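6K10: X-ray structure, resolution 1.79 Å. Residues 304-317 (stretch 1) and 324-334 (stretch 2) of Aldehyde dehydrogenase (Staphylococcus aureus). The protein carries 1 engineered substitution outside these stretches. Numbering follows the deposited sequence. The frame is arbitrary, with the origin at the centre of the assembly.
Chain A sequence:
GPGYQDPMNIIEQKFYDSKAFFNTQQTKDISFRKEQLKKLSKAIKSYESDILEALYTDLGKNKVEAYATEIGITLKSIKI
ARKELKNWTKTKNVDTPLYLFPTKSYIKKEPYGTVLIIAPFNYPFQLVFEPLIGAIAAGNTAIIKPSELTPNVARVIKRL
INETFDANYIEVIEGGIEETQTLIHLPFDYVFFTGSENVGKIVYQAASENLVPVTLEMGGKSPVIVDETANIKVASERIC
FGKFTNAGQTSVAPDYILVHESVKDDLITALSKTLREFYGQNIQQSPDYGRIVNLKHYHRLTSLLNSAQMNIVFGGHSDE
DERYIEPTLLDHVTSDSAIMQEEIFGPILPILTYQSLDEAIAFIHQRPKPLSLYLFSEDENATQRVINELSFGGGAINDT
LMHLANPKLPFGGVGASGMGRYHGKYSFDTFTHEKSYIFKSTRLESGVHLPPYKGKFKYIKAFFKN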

# COMPACT_ATOMS: atom_id res chain seq x y z
N LEU A 304 1.13 -25.80 -26.49
CA LEU A 304 1.48 -26.50 -25.26
C LEU A 304 0.96 -27.93 -25.28
O LEU A 304 1.65 -28.85 -24.81
CB LEU A 304 0.93 -25.74 -24.05
CG LEU A 304 1.67 -24.44 -23.73
CD1 LEU A 304 0.83 -23.54 -22.84
CD2 LEU A 304 3.00 -24.74 -23.07
N LEU A 305 -0.25 -28.15 -25.80
CA LEU A 305 -0.77 -29.50 -25.96
C LEU A 305 0.17 -30.34 -26.82
O LEU A 305 0.47 -31.50 -26.49
CB LEU A 305 -2.16 -29.47 -26.60
CG LEU A 305 -3.41 -29.27 -25.75
CD1 LEU A 305 -4.64 -29.28 -26.64
CD2 LEU A 305 -3.53 -30.35 -24.68
N ASN A 306 0.64 -29.77 -27.93
CA ASN A 306 1.56 -30.49 -28.81
C ASN A 306 2.85 -30.84 -28.09
O ASN A 306 3.41 -31.93 -28.28
CB ASN A 306 1.83 -29.66 -30.06
CG ASN A 306 2.79 -30.35 -31.01
OD1 ASN A 306 2.40 -31.24 -31.77
ND2 ASN A 306 4.05 -29.92 -30.99
N SER A 307 3.35 -29.93 -27.24
CA SER A 307 4.58 -30.19 -26.50
C SER A 307 4.41 -31.32 -25.50
O SER A 307 5.36 -32.07 -25.24
CB SER A 307 5.03 -28.92 -25.78
OG SER A 307 4.23 -28.66 -24.64
N ALA A 308 3.22 -31.47 -24.92
CA ALA A 308 2.95 -32.47 -23.89
C ALA A 308 2.16 -33.66 -24.42
O ALA A 308 1.51 -34.36 -23.64
CB ALA A 308 2.21 -31.82 -22.72
N GLN A 309 2.23 -33.91 -25.73
CA GLN A 309 1.34 -34.88 -26.37
C GLN A 309 1.53 -36.28 -25.80
O GLN A 309 0.56 -37.01 -25.59
CB GLN A 309 1.57 -34.85 -27.88
CG GLN A 309 1.26 -36.14 -28.60
CD GLN A 309 1.08 -35.92 -30.09
OE1 GLN A 309 0.03 -36.22 -30.66
NE2 GLN A 309 2.12 -35.38 -30.73
N MET A 310 2.78 -36.67 -25.54
CA MET A 310 3.04 -38.01 -25.01
C MET A 310 2.64 -38.15 -23.54
O MET A 310 2.62 -39.27 -23.03
CB MET A 310 4.52 -38.36 -25.17
N ASN A 311 2.33 -37.05 -22.87
CA ASN A 311 2.00 -37.07 -21.45
C ASN A 311 0.52 -36.92 -21.17
O ASN A 311 0.12 -36.91 -20.00
CB ASN A 311 2.78 -35.97 -20.72
CG ASN A 311 4.27 -36.26 -20.66
OD1 ASN A 311 4.69 -37.41 -20.81
ND2 ASN A 311 5.07 -35.23 -20.46
N ILE A 312 -0.32 -36.80 -22.20
CA ILE A 312 -1.75 -36.63 -21.99
C ILE A 312 -2.33 -37.94 -21.46
O ILE A 312 -2.18 -39.00 -22.07
CB ILE A 312 -2.45 -36.20 -23.29
CG1 ILE A 312 -1.92 -34.85 -23.76
CG2 ILE A 312 -3.96 -36.16 -23.10
CD1 ILE A 312 -2.25 -34.53 -25.20
N VAL A 313 -2.99 -37.86 -20.31
CA VAL A 313 -3.70 -39.00 -19.73
C VAL A 313 -5.20 -38.77 -19.66
O VAL A 313 -5.93 -39.67 -19.24
CB VAL A 313 -3.14 -39.36 -18.34
CG1 VAL A 313 -1.68 -39.74 -18.45
CG2 VAL A 313 -3.34 -38.21 -17.37
N PHE A 314 -5.68 -37.59 -20.05
CA PHE A 314 -7.10 -37.31 -20.19
C PHE A 314 -7.24 -36.12 -21.13
O PHE A 314 -6.49 -35.15 -21.03
CB PHE A 314 -7.76 -37.00 -18.84
CG PHE A 314 -9.24 -36.71 -18.93
CD1 PHE A 314 -9.70 -35.44 -19.27
CD2 PHE A 314 -10.17 -37.70 -18.68
CE1 PHE A 314 -11.05 -35.18 -19.37
CE2 PHE A 314 -11.53 -37.44 -18.77
CZ PHE A 314 -11.97 -36.18 -19.11
N GLY A 315 -8.21 -36.21 -22.04
CA GLY A 315 -8.55 -35.09 -22.89
C GLY A 315 -7.60 -34.85 -24.05
O GLY A 315 -7.22 -35.79 -24.75
N GLY A 316 -7.24 -33.59 -24.27
CA GLY A 316 -6.33 -33.23 -25.34
C GLY A 316 -6.97 -32.85 -26.65
O GLY A 316 -6.25 -32.48 -27.59
N HIS A 317 -8.29 -32.94 -26.76
CA HIS A 317 -8.96 -32.57 -28.00
C HIS A 317 -9.12 -31.06 -28.10
O HIS A 317 -9.13 -30.34 -27.09
CB HIS A 317 -10.32 -33.26 -28.11
CG HIS A 317 -10.23 -34.74 -28.33
ND1 HIS A 317 -10.26 -35.65 -27.30
CD2 HIS A 317 -10.10 -35.46 -29.47
CE1 HIS A 317 -10.16 -36.87 -27.79
NE2 HIS A 317 -10.06 -36.78 -29.11
N TYR A 324 -12.09 -24.04 -28.92
CA TYR A 324 -12.39 -25.02 -27.89
C TYR A 324 -11.14 -25.83 -27.56
O TYR A 324 -10.42 -26.27 -28.46
CB TYR A 324 -13.50 -25.97 -28.36
CG TYR A 324 -13.62 -27.22 -27.52
CD1 TYR A 324 -14.18 -27.18 -26.25
CD2 TYR A 324 -13.19 -28.45 -28.01
CE1 TYR A 324 -14.30 -28.32 -25.49
CE2 TYR A 324 -13.30 -29.60 -27.25
CZ TYR A 324 -13.86 -29.53 -25.99
OH TYR A 324 -13.98 -30.67 -25.23
N ILE A 325 -10.90 -26.02 -26.27
CA ILE A 325 -9.85 -26.92 -25.79
C ILE A 325 -10.44 -27.76 -24.66
O ILE A 325 -10.94 -27.22 -23.67
CB ILE A 325 -8.60 -26.17 -25.32
CG1 ILE A 325 -7.98 -25.43 -26.51
CG2 ILE A 325 -7.60 -27.13 -24.71
CD1 ILE A 325 -6.68 -24.79 -26.21
N GLU A 326 -10.38 -29.08 -24.83
CA GLU A 326 -10.93 -30.00 -23.85
C GLU A 326 -10.13 -29.96 -22.55
O GLU A 326 -8.91 -29.73 -22.57
CB GLU A 326 -10.92 -31.41 -24.43
CG GLU A 326 -11.64 -32.46 -23.61
CD GLU A 326 -11.49 -33.85 -24.20
OE1 GLU A 326 -12.29 -34.74 -23.83
OE2 GLU A 326 -10.59 -34.05 -25.04
N PRO A 327 -10.78 -30.15 -21.41
CA PRO A 327 -10.04 -30.35 -20.16
C PRO A 327 -9.01 -31.47 -20.32
O PRO A 327 -9.34 -32.58 -20.74
CB PRO A 327 -11.13 -30.72 -19.16
CG PRO A 327 -12.32 -29.99 -19.65
CD PRO A 327 -12.23 -30.03 -21.16
N THR A 328 -7.76 -31.16 -19.99
CA THR A 328 -6.64 -32.04 -20.28
C THR A 328 -5.79 -32.23 -19.04
O THR A 328 -5.41 -31.25 -18.39
CB THR A 328 -5.79 -31.47 -21.43
OG1 THR A 328 -6.62 -31.26 -22.58
CG2 THR A 328 -4.67 -32.44 -21.78
N LEU A 329 -5.48 -33.48 -18.73
CA LEU A 329 -4.57 -33.84 -17.65
C LEU A 329 -3.27 -34.37 -18.23
O LEU A 329 -3.29 -35.12 -19.22
CB LEU A 329 -5.19 -34.89 -16.72
CG LEU A 329 -6.58 -34.60 -16.15
CD1 LEU A 329 -7.03 -35.74 -15.23
CD2 LEU A 329 -6.60 -33.28 -15.41
N LEU A 330 -2.15 -34.00 -17.62
CA LEU A 330 -0.83 -34.46 -18.03
C LEU A 330 -0.15 -35.18 -16.88
O LEU A 330 -0.21 -34.73 -15.73
CB LEU A 330 0.05 -33.30 -18.50
CG LEU A 330 -0.48 -32.34 -19.55
CD1 LEU A 330 0.50 -31.20 -19.73
CD2 LEU A 330 -0.72 -33.06 -20.87
N ASP A 331 0.53 -36.28 -17.20
CA ASP A 331 1.26 -37.07 -16.22
C ASP A 331 2.74 -37.08 -16.58
O ASP A 331 3.12 -36.77 -17.71
CB ASP A 331 0.71 -38.50 -16.15
CG ASP A 331 1.14 -39.24 -14.90
OD1 ASP A 331 1.75 -38.61 -14.01
OD2 ASP A 331 0.87 -40.46 -14.82
N HIS A 332 3.57 -37.44 -15.60
CA HIS A 332 5.02 -37.54 -15.77
C HIS A 332 5.64 -36.22 -16.21
O HIS A 332 6.63 -36.20 -16.96
CB HIS A 332 5.38 -38.66 -16.77
CG HIS A 332 4.79 -39.99 -16.42
ND1 HIS A 332 3.88 -40.63 -17.24
CD2 HIS A 332 4.98 -40.80 -15.36
CE1 HIS A 332 3.54 -41.78 -16.69
NE2 HIS A 332 4.19 -41.91 -15.55
N VAL A 333 5.08 -35.11 -15.75
CA VAL A 333 5.57 -33.78 -16.11
C VAL A 333 6.76 -33.44 -15.23
O VAL A 333 6.80 -33.80 -14.04
CB VAL A 333 4.43 -32.75 -15.97
CG1 VAL A 333 4.96 -31.33 -16.12
CG2 VAL A 333 3.35 -33.02 -17.00
N THR A 334 7.74 -32.75 -15.80
CA THR A 334 8.95 -32.36 -15.08
C THR A 334 9.11 -30.85 -15.10
O THR A 334 8.35 -30.12 -15.74
CB THR A 334 10.20 -33.00 -15.69
OG1 THR A 334 10.53 -32.33 -16.91
CG2 THR A 334 9.96 -34.48 -15.98

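The apolar centre of the contact gathers around Leu330, whose side chain lies on the same face of the sheet as that of Ile312. Leu330 CD2 packs 3.6 Å from Ile312 CG1, while Leu330 CD1 reaches 3.5 Å from Ala308 CB. Ala308, the first residue to leave the helical conformation, points its methyl toward the strand, and so small a side chain lets the backbone lie close to the leucine. The helix itself contributes Leu305: its CD1 lies 4.1 Å from Ile325 CG2 and its CD2 3.8 Å from Thr328 CG2, so the threonine offers a methyl to this apolar layer.

Phe314 and Leu329 occupy the other face, with Phe314 CB 3.8 Å from Leu329 CG. Phe314 adopts chi1 t, and the edge of its ring meets the carbonyl of Pro327, CD1 to O at 3.2 Å. That oxygen is buried without a hydrogen-bonding partner; besides the ring edge it has a CA-H...O contact from Gly315 CA, at 3.4 Å. Farther out, Val313 covers the strand with CG2 3.9 Å from Leu329 CB and CG1 3.5 Å from Asp331 CB.

Between these layers the backbones pair antiparallel. Asp331 N donates to Asn311 O at 2.9 Å, Val313 N to Leu329 O at 3.0 Å, and Leu329 N to Phe314 O at 3.0 Å. The register shifts by one residue between Ile312 and Phe314, a beta bulge at Val313, where the chain turns a corner.

Two glycines follow. A CB on Gly315 would fall 1.9 Å from Pro327 O, a clash, and its positive phi also favours glycine. At Gly316 a CB would be jammed against the preceding carbonyl oxygen and crowded by Ile312 CD1, 3.1 Å away. Gly316 N donates to Thr328 OG1 at 2.9 Å, and this hydroxyl in turn donates to Glu326 O, 2.8 Å from Thr328 OG1. Threonine thus serves both the apolar layer and the polar edge.

That edge is completed by His317 and Glu326. Glu326 points toward stretch 1, and its extended side chain, with chi1 and chi2 both t, carries OE2 to two donors of one residue: His317 ND1 at 2.8 Å, in line with the ring edge, and His317 N at 3.1 Å. Glu326 N returns a bond to His317 O at 2.9 Å and 173°, so backbone and side chain together clasp the histidine. A carboxylate suits this buried position because His317 supplies it with two donors. In all, the contact buries 791 Å², summed over both stretches.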